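Local coordinates for AfJAMM (Archaeoglobus fulgidus, PDB 1R5X), which probably acts as a zinc-dependent metallopeptidase of the JAMM (MPN+) family, at residues 78-83 / 108-113; 85-90 / 114-119; 17-22 / 47-52. One frame throughout, in Å; residues are numbered along the deposited sequence.

Contact 1 of 3, residues 78-83 / 108-113; sequences VHSHPS and YPYDEN. With ZN (zinc ion), chain C.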
ATOM      1  N   VAL A  78       0.708  -1.161   3.648  1.00 23.62           N
ATOM      2  CA  VAL A  78       0.656   0.073   2.914  1.00 23.71           C
ATOM      3  C   VAL A  78       1.208   1.155   3.836  1.00 25.56           C
ATOM      4  O   VAL A  78       0.963   1.155   5.044  1.00 25.88           O
ATOM      5  CB  VAL A  78      -0.788   0.437   2.517  1.00 23.36           C
ATOM      6  CG1 VAL A  78      -1.644   0.644   3.768  1.00 24.41           C
ATOM      7  CG2 VAL A  78      -0.786   1.682   1.676  1.00 21.81           C
ATOM      8  N   HIS A  79       1.995   2.058   3.272  1.00 27.41           N
ATOM      9  CA  HIS A  79       2.505   3.164   4.057  1.00 29.36           C
ATOM     10  C   HIS A  79       2.912   4.267   3.107  1.00 28.24           C
ATOM     11  O   HIS A  79       3.108   4.030   1.922  1.00 26.50           O
ATOM     12  CB  HIS A  79       3.641   2.723   4.992  1.00 33.90           C
ATOM     13  CG  HIS A  79       4.995   2.743   4.375  1.00 37.71           C
ATOM     14  ND1 HIS A  79       5.342   1.976   3.285  1.00 39.60           N
ATOM     15  CD2 HIS A  79       6.103   3.437   4.717  1.00 39.55           C
ATOM     16  CE1 HIS A  79       6.607   2.198   2.981  1.00 41.43           C
ATOM     17  NE2 HIS A  79       7.092   3.080   3.837  1.00 41.96           N
ATOM     18  N   SER A  80       3.008   5.484   3.619  1.00 26.45           N
ATOM     19  CA  SER A  80       3.333   6.614   2.765  1.00 28.33           C
ATOM     20  C   SER A  80       4.644   7.315   3.053  1.00 27.92           C
ATOM     21  O   SER A  80       5.286   7.084   4.074  1.00 25.76           O
ATOM     22  CB  SER A  80       2.173   7.611   2.800  1.00 26.50           C
ATOM     23  OG  SER A  80       1.907   8.016   4.132  1.00 31.23           O
ATOM     24  N   HIS A  81       5.009   8.176   2.111  1.00 28.68           N
ATOM     25  CA  HIS A  81       6.227   8.979   2.154  1.00 27.70           C
ATOM     26  C   HIS A  81       5.832  10.416   1.849  1.00 28.58           C
ATOM     27  O   HIS A  81       5.164  10.680   0.847  1.00 28.21           O
ATOM     28  CB  HIS A  81       7.195   8.516   1.076  1.00 26.54           C
ATOM     29  CG  HIS A  81       7.824   7.187   1.349  1.00 27.97           C
ATOM     30  ND1 HIS A  81       8.532   6.493   0.390  1.00 27.48           N
ATOM     31  CD2 HIS A  81       7.879   6.437   2.474  1.00 27.59           C
ATOM     32  CE1 HIS A  81       8.994   5.372   0.914  1.00 28.31           C
ATOM     33  NE2 HIS A  81       8.610   5.314   2.176  1.00 28.10           N
ATOM     34  N   PRO A  82       6.262  11.368   2.687  1.00 30.73           N
ATOM     35  CA  PRO A  82       5.933  12.781   2.482  1.00 30.95           C
ATOM     36  C   PRO A  82       6.659  13.450   1.306  1.00 34.04           C
ATOM     37  O   PRO A  82       6.532  14.658   1.096  1.00 33.32           O
ATOM     38  CB  PRO A  82       6.286  13.402   3.823  1.00 30.93           C
ATOM     39  CG  PRO A  82       7.462  12.583   4.257  1.00 30.45           C
ATOM     40  CD  PRO A  82       7.021  11.179   3.935  1.00 30.49           C
ATOM     41  N   SER A  83       7.419  12.673   0.539  1.00 36.31           N
ATOM     42  CA  SER A  83       8.122  13.222  -0.616  1.00 39.17           C
ATOM     43  C   SER A  83       7.675  12.471  -1.876  1.00 40.19           C
ATOM     44  O   SER A  83       7.175  11.348  -1.791  1.00 39.42           O
ATOM     45  CB  SER A  83       9.634  13.112  -0.427  1.00 38.36           C
ATOM     46  OG  SER A  83      10.011  11.789  -0.085  1.00 43.20           O
ATOM     47  N   TYR A 108       3.838  11.669  -1.902  1.00 21.93           N
ATOM     48  CA  TYR A 108       3.342  12.999  -2.218  1.00 21.36           C
ATOM     49  C   TYR A 108       3.263  13.166  -3.743  1.00 22.26           C
ATOM     50  O   TYR A 108       4.158  12.720  -4.471  1.00 21.49           O
ATOM     51  CB  TYR A 108       4.300  14.030  -1.615  1.00 21.81           C
ATOM     52  CG  TYR A 108       3.838  15.461  -1.733  1.00 23.40           C
ATOM     53  CD1 TYR A 108       3.190  16.089  -0.672  1.00 23.84           C
ATOM     54  CD2 TYR A 108       4.053  16.191  -2.905  1.00 22.10           C
ATOM     55  CE1 TYR A 108       2.771  17.406  -0.770  1.00 24.58           C
ATOM     56  CE2 TYR A 108       3.634  17.510  -3.013  1.00 23.01           C
ATOM     57  CZ  TYR A 108       2.996  18.112  -1.945  1.00 24.65           C
ATOM     58  OH  TYR A 108       2.562  19.417  -2.047  1.00 27.27           O
ATOM     59  N   PRO A 109       2.211  13.835  -4.247  1.00 22.56           N
ATOM     60  CA  PRO A 109       1.071  14.465  -3.557  1.00 23.29           C
ATOM     61  C   PRO A 109      -0.103  13.537  -3.224  1.00 22.75           C
ATOM     62  O   PRO A 109      -1.190  14.002  -2.906  1.00 23.52           O
ATOM     63  CB  PRO A 109       0.665  15.568  -4.524  1.00 22.42           C
ATOM     64  CG  PRO A 109       0.857  14.888  -5.867  1.00 22.62           C
ATOM     65  CD  PRO A 109       2.188  14.151  -5.690  1.00 23.44           C
ATOM     66  N   TYR A 110       0.122  12.230  -3.314  1.00 24.26           N
ATOM     67  CA  TYR A 110      -0.891  11.221  -2.999  1.00 25.79           C
ATOM     68  C   TYR A 110      -2.093  11.217  -3.944  1.00 28.60           C
ATOM     69  O   TYR A 110      -3.240  11.079  -3.503  1.00 30.09           O
ATOM     70  CB  TYR A 110      -1.402  11.381  -1.550  1.00 23.18           C
ATOM     71  CG  TYR A 110      -0.331  11.703  -0.528  1.00 21.71           C
ATOM     72  CD1 TYR A 110      -0.174  13.005  -0.036  1.00 22.45           C
ATOM     73  CD2 TYR A 110       0.538  10.714  -0.062  1.00 22.16           C
ATOM     74  CE1 TYR A 110       0.816  13.315   0.894  1.00 18.26           C
ATOM     75  CE2 TYR A 110       1.532  11.006   0.859  1.00 23.20           C
ATOM     76  CZ  TYR A 110       1.665  12.313   1.336  1.00 24.32           C
ATOM     77  OH  TYR A 110       2.653  12.599   2.246  1.00 24.26           O
ATOM     78  N   ASP A 111      -1.842  11.385  -5.239  1.00 30.17           N
ATOM     79  CA  ASP A 111      -2.928  11.351  -6.209  1.00 31.90           C
ATOM     80  C   ASP A 111      -2.999   9.915  -6.716  1.00 31.93           C
ATOM     81  O   ASP A 111      -2.256   9.056  -6.229  1.00 30.31           O
ATOM     82  CB  ASP A 111      -2.673  12.325  -7.364  1.00 34.67           C
ATOM     83  CG  ASP A 111      -1.311  12.132  -8.023  1.00 38.57           C
ATOM     84  OD1 ASP A 111      -0.861  10.978  -8.194  1.00 37.93           O
ATOM     85  OD2 ASP A 111      -0.695  13.156  -8.396  1.00 43.12           O
ATOM     86  N   GLU A 112      -3.866   9.649  -7.685  1.00 32.68           N
ATOM     87  CA  GLU A 112      -4.007   8.290  -8.218  1.00 36.45           C
ATOM     88  C   GLU A 112      -2.781   7.739  -8.946  1.00 37.39           C
ATOM     89  O   GLU A 112      -2.760   6.571  -9.313  1.00 40.71           O
ATOM     90  CB  GLU A 112      -5.225   8.196  -9.156  1.00 36.24           C
ATOM     91  N   ASN A 113      -1.761   8.562  -9.152  1.00 39.63           N
ATOM     92  CA  ASN A 113      -0.554   8.098  -9.840  1.00 40.52           C
ATOM     93  C   ASN A 113       0.666   8.175  -8.930  1.00 38.82           C
ATOM     94  O   ASN A 113       1.811   8.186  -9.399  1.00 37.65           O
ATOM     95  CB  ASN A 113      -0.293   8.940 -11.099  1.00 42.33           C
ATOM     96  CG  ASN A 113      -1.422   8.848 -12.114  1.00 44.81           C
ATOM     97  OD1 ASN A 113      -1.871   7.755 -12.463  1.00 45.92           O
ATOM     98  ND2 ASN A 113      -1.882   9.998 -12.594  1.00 45.04           N
TER
HETATM   99 ZN    ZN C 122       8.952   3.728   3.305  1.00 55.82          ZN
HETATM  100  O   HOH W   1       3.521  10.412   3.990  1.00 26.98           O
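Y110 lies obliquely beside S80, on the strand that carries the His-x-His pair of the JAMM (MPN+) motif, and P82 just past its end. The strand illustrates alternation at a metal site: H79 and H81 send their imidazoles to the zinc, while S80 between them points toward the 108-113 loop. Although Y110 leaves its backbone at an angle to the strand, its first torsion, with CG beside the backbone N and anti to the carbonyl carbon (chi1 -41°), carries the phenol in. Its CE2 rests 4.0 Å from S80 CB and its OH 3.3 Å from P82 CA. One ring face is backed by Y108, whose CA sits 3.9 Å above the plane, over the centre. Water 1 bridges the two hydroxyls, at 2.9 Å from both S80 OG and Y110 OH; S80 OG is further hydrogen-bonded to F35 N and Y110 OH to H31 ND1. The loop is tied on by Y108 N, which meets H81 O at 3.2 Å, almost head-on (C=O...N 171°), with a weaker bond to S83 O. On the metal side, D92 supplies both carboxylate oxygens, and H79 NE2 and H81 NE2 each bind the zinc at 2.0 Å.

Contact 2 of 3, residues 85-90 / 114-119; sequences SCRPSE and SWKCYN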
ATOM      1  N   SER A  85       8.589  10.407  -3.961  1.00 48.99           N
ATOM      2  CA  SER A  85       9.207   9.127  -4.341  1.00 50.98           C
ATOM      3  C   SER A  85       8.567   7.895  -3.723  1.00 51.54           C
ATOM      4  O   SER A  85       8.299   7.851  -2.517  1.00 51.62           O
ATOM      5  CB  SER A  85      10.691   9.138  -3.986  1.00 52.13           C
ATOM      6  OG  SER A  85      11.059   7.942  -3.321  1.00 54.02           O
ATOM      7  N   CYS A  86       8.315   6.890  -4.558  1.00 52.88           N
ATOM      8  CA  CYS A  86       7.692   5.638  -4.106  1.00 53.47           C
ATOM      9  C   CYS A  86       8.703   4.531  -3.905  1.00 53.90           C
ATOM     10  O   CYS A  86       8.341   3.391  -3.617  1.00 55.65           O
ATOM     11  CB  CYS A  86       6.652   5.168  -5.130  1.00 52.13           C
ATOM     12  SG  CYS A  86       4.978   5.715  -4.826  1.00 49.88           S
ATOM     13  N   ARG A  87       9.970   4.872  -4.088  1.00 53.79           N
ATOM     14  CA  ARG A  87      11.046   3.898  -3.940  1.00 53.51           C
ATOM     15  C   ARG A  87      11.127   3.415  -2.493  1.00 52.18           C
ATOM     16  O   ARG A  87      11.120   4.216  -1.556  1.00 51.82           O
ATOM     17  CB  ARG A  87      12.388   4.516  -4.347  1.00 55.06           C
ATOM     18  CG  ARG A  87      12.543   4.798  -5.847  1.00 57.09           C
ATOM     19  CD  ARG A  87      12.477   3.527  -6.685  1.00 60.35           C
ATOM     20  NE  ARG A  87      11.104   3.130  -6.988  1.00 63.59           N
ATOM     21  CZ  ARG A  87      10.765   1.975  -7.552  1.00 64.58           C
ATOM     22  NH1 ARG A  87      11.698   1.088  -7.875  1.00 65.47           N
ATOM     23  NH2 ARG A  87       9.490   1.711  -7.809  1.00 64.73           N
ATOM     24  N   PRO A  88      11.192   2.092  -2.294  1.00 51.52           N
ATOM     25  CA  PRO A  88      11.276   1.501  -0.955  1.00 50.86           C
ATOM     26  C   PRO A  88      12.518   1.989  -0.217  1.00 50.57           C
ATOM     27  O   PRO A  88      13.578   2.154  -0.816  1.00 50.41           O
ATOM     28  CB  PRO A  88      11.341   0.001  -1.245  1.00 50.52           C
ATOM     29  CG  PRO A  88      10.570  -0.121  -2.527  1.00 51.89           C
ATOM     30  CD  PRO A  88      11.094   1.044  -3.323  1.00 50.77           C
ATOM     31  N   SER A  89      12.384   2.241   1.080  1.00 50.43           N
ATOM     32  CA  SER A  89      13.520   2.691   1.872  1.00 50.41           C
ATOM     33  C   SER A  89      14.149   1.456   2.502  1.00 51.72           C
ATOM     34  O   SER A  89      13.557   0.374   2.484  1.00 50.87           O
ATOM     35  CB  SER A  89      13.066   3.653   2.967  1.00 49.57           C
ATOM     36  OG  SER A  89      12.286   2.987   3.940  1.00 48.93           O
ATOM     37  N   GLU A  90      15.351   1.619   3.045  1.00 52.38           N
ATOM     38  CA  GLU A  90      16.056   0.516   3.681  1.00 53.76           C
ATOM     39  C   GLU A  90      15.123  -0.215   4.640  1.00 53.38           C
ATOM     40  O   GLU A  90      15.017  -1.441   4.607  1.00 53.74           O
ATOM     41  CD  GLU A  90      19.499   2.244   4.354  1.00 57.26           C
ATOM     42  N   SER A 114       0.421   8.221  -7.627  1.00 35.49           N
ATOM     43  CA  SER A 114       1.515   8.341  -6.669  1.00 35.03           C
ATOM     44  C   SER A 114       1.745   7.121  -5.784  1.00 32.57           C
ATOM     45  O   SER A 114       2.259   7.250  -4.667  1.00 34.57           O
ATOM     46  CB  SER A 114       1.294   9.571  -5.784  1.00 32.78           C
ATOM     47  OG  SER A 114       1.103  10.722  -6.581  1.00 36.13           O
ATOM     48  N   TRP A 115       1.360   5.947  -6.273  1.00 26.97           N
ATOM     49  CA  TRP A 115       1.568   4.718  -5.519  1.00 28.12           C
ATOM     50  C   TRP A 115       2.100   3.596  -6.409  1.00 27.50           C
ATOM     51  O   TRP A 115       1.889   3.586  -7.614  1.00 28.62           O
ATOM     52  CB  TRP A 115       0.262   4.239  -4.858  1.00 23.19           C
ATOM     53  CG  TRP A 115      -0.805   3.849  -5.847  1.00 24.15           C
ATOM     54  CD1 TRP A 115      -1.655   4.693  -6.535  1.00 20.98           C
ATOM     55  CD2 TRP A 115      -1.150   2.517  -6.253  1.00 22.95           C
ATOM     56  NE1 TRP A 115      -2.502   3.964  -7.333  1.00 20.31           N
ATOM     57  CE2 TRP A 115      -2.218   2.626  -7.182  1.00 23.50           C
ATOM     58  CE3 TRP A 115      -0.662   1.239  -5.924  1.00 25.98           C
ATOM     59  CZ2 TRP A 115      -2.809   1.497  -7.791  1.00 22.21           C
ATOM     60  CZ3 TRP A 115      -1.248   0.115  -6.529  1.00 27.55           C
ATOM     61  CH2 TRP A 115      -2.315   0.258  -7.452  1.00 25.41           C
ATOM     62  N   LYS A 116       2.781   2.651  -5.784  1.00 26.83           N
ATOM     63  CA  LYS A 116       3.321   1.487  -6.463  1.00 26.01           C
ATOM     64  C   LYS A 116       3.205   0.337  -5.486  1.00 24.58           C
ATOM     65  O   LYS A 116       3.115   0.550  -4.270  1.00 23.05           O
ATOM     66  CB  LYS A 116       4.791   1.686  -6.828  1.00 29.32           C
ATOM     67  CG  LYS A 116       5.002   2.622  -8.011  1.00 33.28           C
ATOM     68  CD  LYS A 116       6.458   2.733  -8.385  1.00 36.21           C
ATOM     69  CE  LYS A 116       6.647   3.708  -9.538  1.00 38.14           C
ATOM     70  NZ  LYS A 116       8.092   3.871  -9.856  1.00 44.09           N
ATOM     71  N   CYS A 117       3.175  -0.875  -6.021  1.00 21.65           N
ATOM     72  CA  CYS A 117       3.101  -2.060  -5.200  1.00 22.74           C
ATOM     73  C   CYS A 117       4.413  -2.837  -5.355  1.00 22.76           C
ATOM     74  O   CYS A 117       5.039  -2.824  -6.415  1.00 22.32           O
ATOM     75  CB  CYS A 117       1.908  -2.917  -5.630  1.00 23.07           C
ATOM     76  SG  CYS A 117       1.584  -4.366  -4.580  1.00 23.41           S
ATOM     77  N   TYR A 118       4.833  -3.500  -4.286  1.00 24.55           N
ATOM     78  CA  TYR A 118       6.056  -4.287  -4.308  1.00 25.75           C
ATOM     79  C   TYR A 118       5.797  -5.617  -3.624  1.00 26.42           C
ATOM     80  O   TYR A 118       4.860  -5.740  -2.837  1.00 27.19           O
ATOM     81  CB  TYR A 118       7.197  -3.555  -3.567  1.00 26.46           C
ATOM     82  CG  TYR A 118       7.523  -2.178  -4.108  1.00 29.07           C
ATOM     83  CD1 TYR A 118       6.877  -1.038  -3.613  1.00 28.56           C
ATOM     84  CD2 TYR A 118       8.463  -2.012  -5.128  1.00 30.30           C
ATOM     85  CE1 TYR A 118       7.159   0.233  -4.119  1.00 26.64           C
ATOM     86  CE2 TYR A 118       8.755  -0.740  -5.644  1.00 30.86           C
ATOM     87  CZ  TYR A 118       8.098   0.376  -5.132  1.00 30.43           C
ATOM     88  OH  TYR A 118       8.385   1.632  -5.626  1.00 30.15           O
ATOM     89  N   ASN A 119       6.621  -6.617  -3.924  1.00 26.96           N
ATOM     90  CA  ASN A 119       6.469  -7.914  -3.277  1.00 29.00           C
ATOM     91  C   ASN A 119       7.517  -8.032  -2.171  1.00 29.02           C
ATOM     92  O   ASN A 119       8.324  -7.126  -1.980  1.00 30.20           O
ATOM     93  CB  ASN A 119       6.617  -9.063  -4.286  1.00 28.10           C
ATOM     94  CG  ASN A 119       7.944  -9.042  -5.021  1.00 28.83           C
ATOM     95  OD1 ASN A 119       8.957  -8.557  -4.504  1.00 29.37           O
ATOM     96  ND2 ASN A 119       7.951  -9.590  -6.230  1.00 27.20           N
TER
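P88 sets CG over the face of Y118, joining the loop inside the JAMM motif (H79, H81, S89, D92) to strand 115-118 of the central sheet. It is a clear CH-pi contact: P88 CG stands 3.5 Å from the centroid of the Y118 ring, 9° off the normal. Y118 turns CG beside its backbone N (chi1 -58°), which brings its hydroxyl up to the loop backbone. There Y118 OH donates to C86 O at 2.7 Å, approaching from well above the carbonyl plane rather than on a lone pair. R87 comes round to the rim of the same ring, its chain bent at chi2 and chi3, with the guanidinium turned 60° from the ring plane. The modelled approach of its NH2 to the tyrosine hydroxyl is too short to interpret with confidence. A phenylalanine in place of Y118 would probably keep the CH-pi contact with P88 but leave C86 O without its donor and the loop less firmly fixed.

C86 points toward the strand, its SG 3.1 Å from S114 O and 3.6 Å from W115 CA. It also touches C107, with which it forms a disulfide in another crystal of this protein but not here. K116, extended beyond CG, places CD 3.3 Å from R87 NH2 at the guanidinium edge. The two cations share one acidic neighbour: R87 NH2 forms a salt bridge with E124 OE1, and K116 NZ a long, weak ion pair with E124 OE2.

Farther out, F96 lies against both P88 and Y118, and I105 of the adjoining strand does the same. The loop then runs into S89, at the N-cap position of helix 90-95; S89 N donates to D92 OD2, a zinc ligand.

Contact 3 of 3, residues 17-22 / 47-52; sequences RGLLKT and DELIFL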
ATOM      1  N   ARG A  17     -11.433   0.024  -5.928  1.00 30.52           N
ATOM      2  CA  ARG A  17     -11.284   1.469  -6.062  1.00 30.89           C
ATOM      3  C   ARG A  17     -11.481   2.186  -4.738  1.00 29.01           C
ATOM      4  O   ARG A  17     -10.738   3.108  -4.405  1.00 30.67           O
ATOM      5  CB  ARG A  17     -12.260   1.993  -7.111  1.00 34.19           C
ATOM      6  CG  ARG A  17     -11.605   2.220  -8.450  1.00 40.32           C
ATOM      7  CD  ARG A  17     -10.998   3.622  -8.521  1.00 45.81           C
ATOM      8  NE  ARG A  17      -9.972   3.762  -9.557  1.00 48.62           N
ATOM      9  CZ  ARG A  17     -10.031   3.209 -10.769  1.00 49.65           C
ATOM     10  NH1 ARG A  17     -11.069   2.459 -11.121  1.00 49.81           N
ATOM     11  NH2 ARG A  17      -9.051   3.417 -11.641  1.00 50.76           N
ATOM     12  N   GLY A  18     -12.476   1.746  -3.983  1.00 26.78           N
ATOM     13  CA  GLY A  18     -12.745   2.349  -2.693  1.00 26.58           C
ATOM     14  C   GLY A  18     -11.573   2.247  -1.740  1.00 27.34           C
ATOM     15  O   GLY A  18     -11.275   3.196  -1.004  1.00 26.69           O
ATOM     16  N   LEU A  19     -10.895   1.100  -1.748  1.00 25.20           N
ATOM     17  CA  LEU A  19      -9.755   0.914  -0.872  1.00 24.48           C
ATOM     18  C   LEU A  19      -8.630   1.879  -1.258  1.00 24.98           C
ATOM     19  O   LEU A  19      -7.996   2.490  -0.396  1.00 24.88           O
ATOM     20  CB  LEU A  19      -9.258  -0.541  -0.928  1.00 24.14           C
ATOM     21  CG  LEU A  19      -8.057  -0.827  -0.007  1.00 25.86           C
ATOM     22  CD1 LEU A  19      -8.398  -0.348   1.401  1.00 22.90           C
ATOM     23  CD2 LEU A  19      -7.692  -2.328  -0.000  1.00 25.07           C
ATOM     24  N   LEU A  20      -8.395   2.017  -2.557  1.00 25.81           N
ATOM     25  CA  LEU A  20      -7.351   2.906  -3.068  1.00 27.08           C
ATOM     26  C   LEU A  20      -7.640   4.338  -2.616  1.00 26.93           C
ATOM     27  O   LEU A  20      -6.770   5.052  -2.113  1.00 26.93           O
ATOM     28  CB  LEU A  20      -7.332   2.868  -4.601  1.00 26.80           C
ATOM     29  CG  LEU A  20      -5.995   2.995  -5.340  1.00 29.12           C
ATOM     30  CD1 LEU A  20      -6.266   3.478  -6.750  1.00 27.19           C
ATOM     31  CD2 LEU A  20      -5.061   3.950  -4.627  1.00 29.64           C
ATOM     32  N   LYS A  21      -8.883   4.744  -2.815  1.00 26.57           N
ATOM     33  CA  LYS A  21      -9.327   6.074  -2.453  1.00 26.90           C
ATOM     34  C   LYS A  21      -9.110   6.332  -0.963  1.00 23.77           C
ATOM     35  O   LYS A  21      -8.582   7.365  -0.585  1.00 24.11           O
ATOM     36  CB  LYS A  21     -10.803   6.228  -2.835  1.00 28.11           C
ATOM     37  CG  LYS A  21     -11.474   7.478  -2.294  1.00 32.19           C
ATOM     38  N   THR A  22      -9.513   5.385  -0.122  1.00 23.33           N
ATOM     39  CA  THR A  22      -9.356   5.518   1.320  1.00 20.53           C
ATOM     40  C   THR A  22      -7.884   5.607   1.702  1.00 22.44           C
ATOM     41  O   THR A  22      -7.515   6.328   2.626  1.00 23.85           O
ATOM     42  CB  THR A  22      -9.978   4.328   2.052  1.00 21.82           C
ATOM     43  OG1 THR A  22     -11.378   4.291   1.775  1.00 22.20           O
ATOM     44  CG2 THR A  22      -9.755   4.434   3.562  1.00 20.19           C
ATOM     45  N   ASP A  47      -9.782  -5.327  -0.402  1.00 31.81           N
ATOM     46  CA  ASP A  47     -10.864  -4.410  -0.065  1.00 33.97           C
ATOM     47  C   ASP A  47     -10.940  -4.130   1.431  1.00 34.12           C
ATOM     48  O   ASP A  47     -11.919  -3.553   1.907  1.00 33.70           O
ATOM     49  CB  ASP A  47     -12.211  -4.948  -0.572  1.00 35.39           C
ATOM     50  CG  ASP A  47     -12.493  -6.371  -0.119  1.00 37.72           C
ATOM     51  OD1 ASP A  47     -13.569  -6.894  -0.463  1.00 38.36           O
ATOM     52  OD2 ASP A  47     -11.648  -6.976   0.572  1.00 42.42           O
ATOM     53  N   GLU A  48      -9.900  -4.529   2.162  1.00 32.31           N
ATOM     54  CA  GLU A  48      -9.862  -4.311   3.600  1.00 31.26           C
ATOM     55  C   GLU A  48      -8.677  -3.459   4.037  1.00 29.61           C
ATOM     56  O   GLU A  48      -7.542  -3.662   3.598  1.00 27.64           O
ATOM     57  CB  GLU A  48      -9.802  -5.643   4.364  1.00 35.56           C
ATOM     58  CG  GLU A  48     -10.922  -6.636   4.066  1.00 43.02           C
ATOM     59  CD  GLU A  48     -10.871  -7.863   4.974  1.00 47.86           C
ATOM     60  OE1 GLU A  48     -10.966  -7.695   6.209  1.00 50.17           O
ATOM     61  OE2 GLU A  48     -10.737  -8.997   4.462  1.00 50.00           O
ATOM     62  N   LEU A  49      -8.957  -2.495   4.902  1.00 26.65           N
ATOM     63  CA  LEU A  49      -7.924  -1.649   5.456  1.00 25.58           C
ATOM     64  C   LEU A  49      -7.940  -1.949   6.954  1.00 24.31           C
ATOM     65  O   LEU A  49      -8.982  -1.860   7.602  1.00 21.19           O
ATOM     66  CB  LEU A  49      -8.227  -0.174   5.201  1.00 26.05           C
ATOM     67  CG  LEU A  49      -7.012   0.744   5.350  1.00 28.19           C
ATOM     68  CD1 LEU A  49      -5.856   0.177   4.539  1.00 26.55           C
ATOM     69  CD2 LEU A  49      -7.349   2.154   4.872  1.00 29.13           C
ATOM     70  N   ILE A  50      -6.790  -2.329   7.492  1.00 24.44           N
ATOM     71  CA  ILE A  50      -6.682  -2.650   8.908  1.00 28.01           C
ATOM     72  C   ILE A  50      -5.716  -1.687   9.575  1.00 30.07           C
ATOM     73  O   ILE A  50      -4.531  -1.672   9.253  1.00 28.84           O
ATOM     74  CB  ILE A  50      -6.173  -4.090   9.112  1.00 29.87           C
ATOM     75  CG1 ILE A  50      -7.087  -5.070   8.372  1.00 31.86           C
ATOM     76  CG2 ILE A  50      -6.139  -4.431  10.605  1.00 31.31           C
ATOM     77  CD1 ILE A  50      -6.624  -6.503   8.433  1.00 35.65           C
ATOM     78  N   PHE A  51      -6.222  -0.884  10.503  1.00 34.11           N
ATOM     79  CA  PHE A  51      -5.374   0.078  11.193  1.00 40.82           C
ATOM     80  C   PHE A  51      -4.664  -0.480  12.404  1.00 42.40           C
ATOM     81  O   PHE A  51      -5.206  -1.303  13.133  1.00 43.80           O
ATOM     82  CB  PHE A  51      -6.170   1.320  11.585  1.00 42.77           C
ATOM     83  CG  PHE A  51      -6.503   2.201  10.424  1.00 46.07           C
ATOM     84  CD1 PHE A  51      -7.512   1.851   9.535  1.00 46.46           C
ATOM     85  CD2 PHE A  51      -5.783   3.369  10.196  1.00 47.05           C
ATOM     86  CE1 PHE A  51      -7.799   2.652   8.432  1.00 48.60           C
ATOM     87  CE2 PHE A  51      -6.063   4.174   9.096  1.00 48.60           C
ATOM     88  CZ  PHE A  51      -7.076   3.813   8.213  1.00 48.85           C
ATOM     89  N   LEU A  52      -3.440  -0.010  12.601  1.00 46.50           N
ATOM     90  CA  LEU A  52      -2.593  -0.449  13.700  1.00 50.61           C
ATOM     91  C   LEU A  52      -2.964   0.170  15.043  1.00 52.02           C
ATOM     92  O   LEU A  52      -3.382   1.326  15.117  1.00 51.48           O
ATOM     93  CB  LEU A  52      -1.132  -0.129  13.370  1.00 51.00           C
ATOM     94  CG  LEU A  52      -0.687  -0.598  11.982  1.00 52.89           C
ATOM     95  CD1 LEU A  52       0.788  -0.280  11.776  1.00 53.81           C
ATOM     96  CD2 LEU A  52      -0.936  -2.098  11.843  1.00 53.24           C
TER
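This is an apolar helix-on-strand contact at the surface, where the first turns of helix 17-30 lie beside strand 45-51. The short segments run roughly the same way, their axes 33° apart and 9.0 Å at closest approach, a separation bridged by a few aliphatic groups. L19 gives the largest share. With CG opposite the backbone N (chi1 -179°), its fork points at the strand and splits over it: CD1 meets L49 CB at 3.8 Å, while CD2 lies against the backbone, 3.7 Å from D47 N and 3.8 Å from E48 N. L49 answers from the strand, crossing L19 at a slant, and its CD2 slides past T22 to lie 3.6 Å from T22 CG2.

Within the helix T22 OG1 turns back to donate to G18 O at 3.0 Å, and that carbonyl also accepts T22 N, the two donors arriving from opposite faces of its plane, an arrangement that goes with CG2 being presented to L49. On the strand side, D47 and E48 both face S40 of strand 36-40, a classic beta bulge, so the backbone patch beneath L19 CD2 belongs to that irregularity. On another side of the helix, L20 packs on V129 of strand 124-129. A helix laid against a curved mixed sheet in this way is characteristic of the MPN (JAB) domain fold.

Contacts 1 and 2 are partly buried and adjoin one another, H81 CE1 lying 3.5 Å from R87 O; their segments alternate, so the metal-binding strand and the motif loop are each held by one end of the 108-119 region. Contact 3 closes earlier in the chain and sits at the surface, its centre about 17 Å from that of contact 2, across the chain's centre. All three reach the same sheet. Their chemistry follows place: zinc ligation, a water bridge and backbone bonds in contact 1, a proline-tyrosine CH-pi contact beside charged groups in contact 2, and aliphatic groups against each other and the strand backbone in contact 3. W115 NE1 touches L20 CD2, linking contacts 2 and 3.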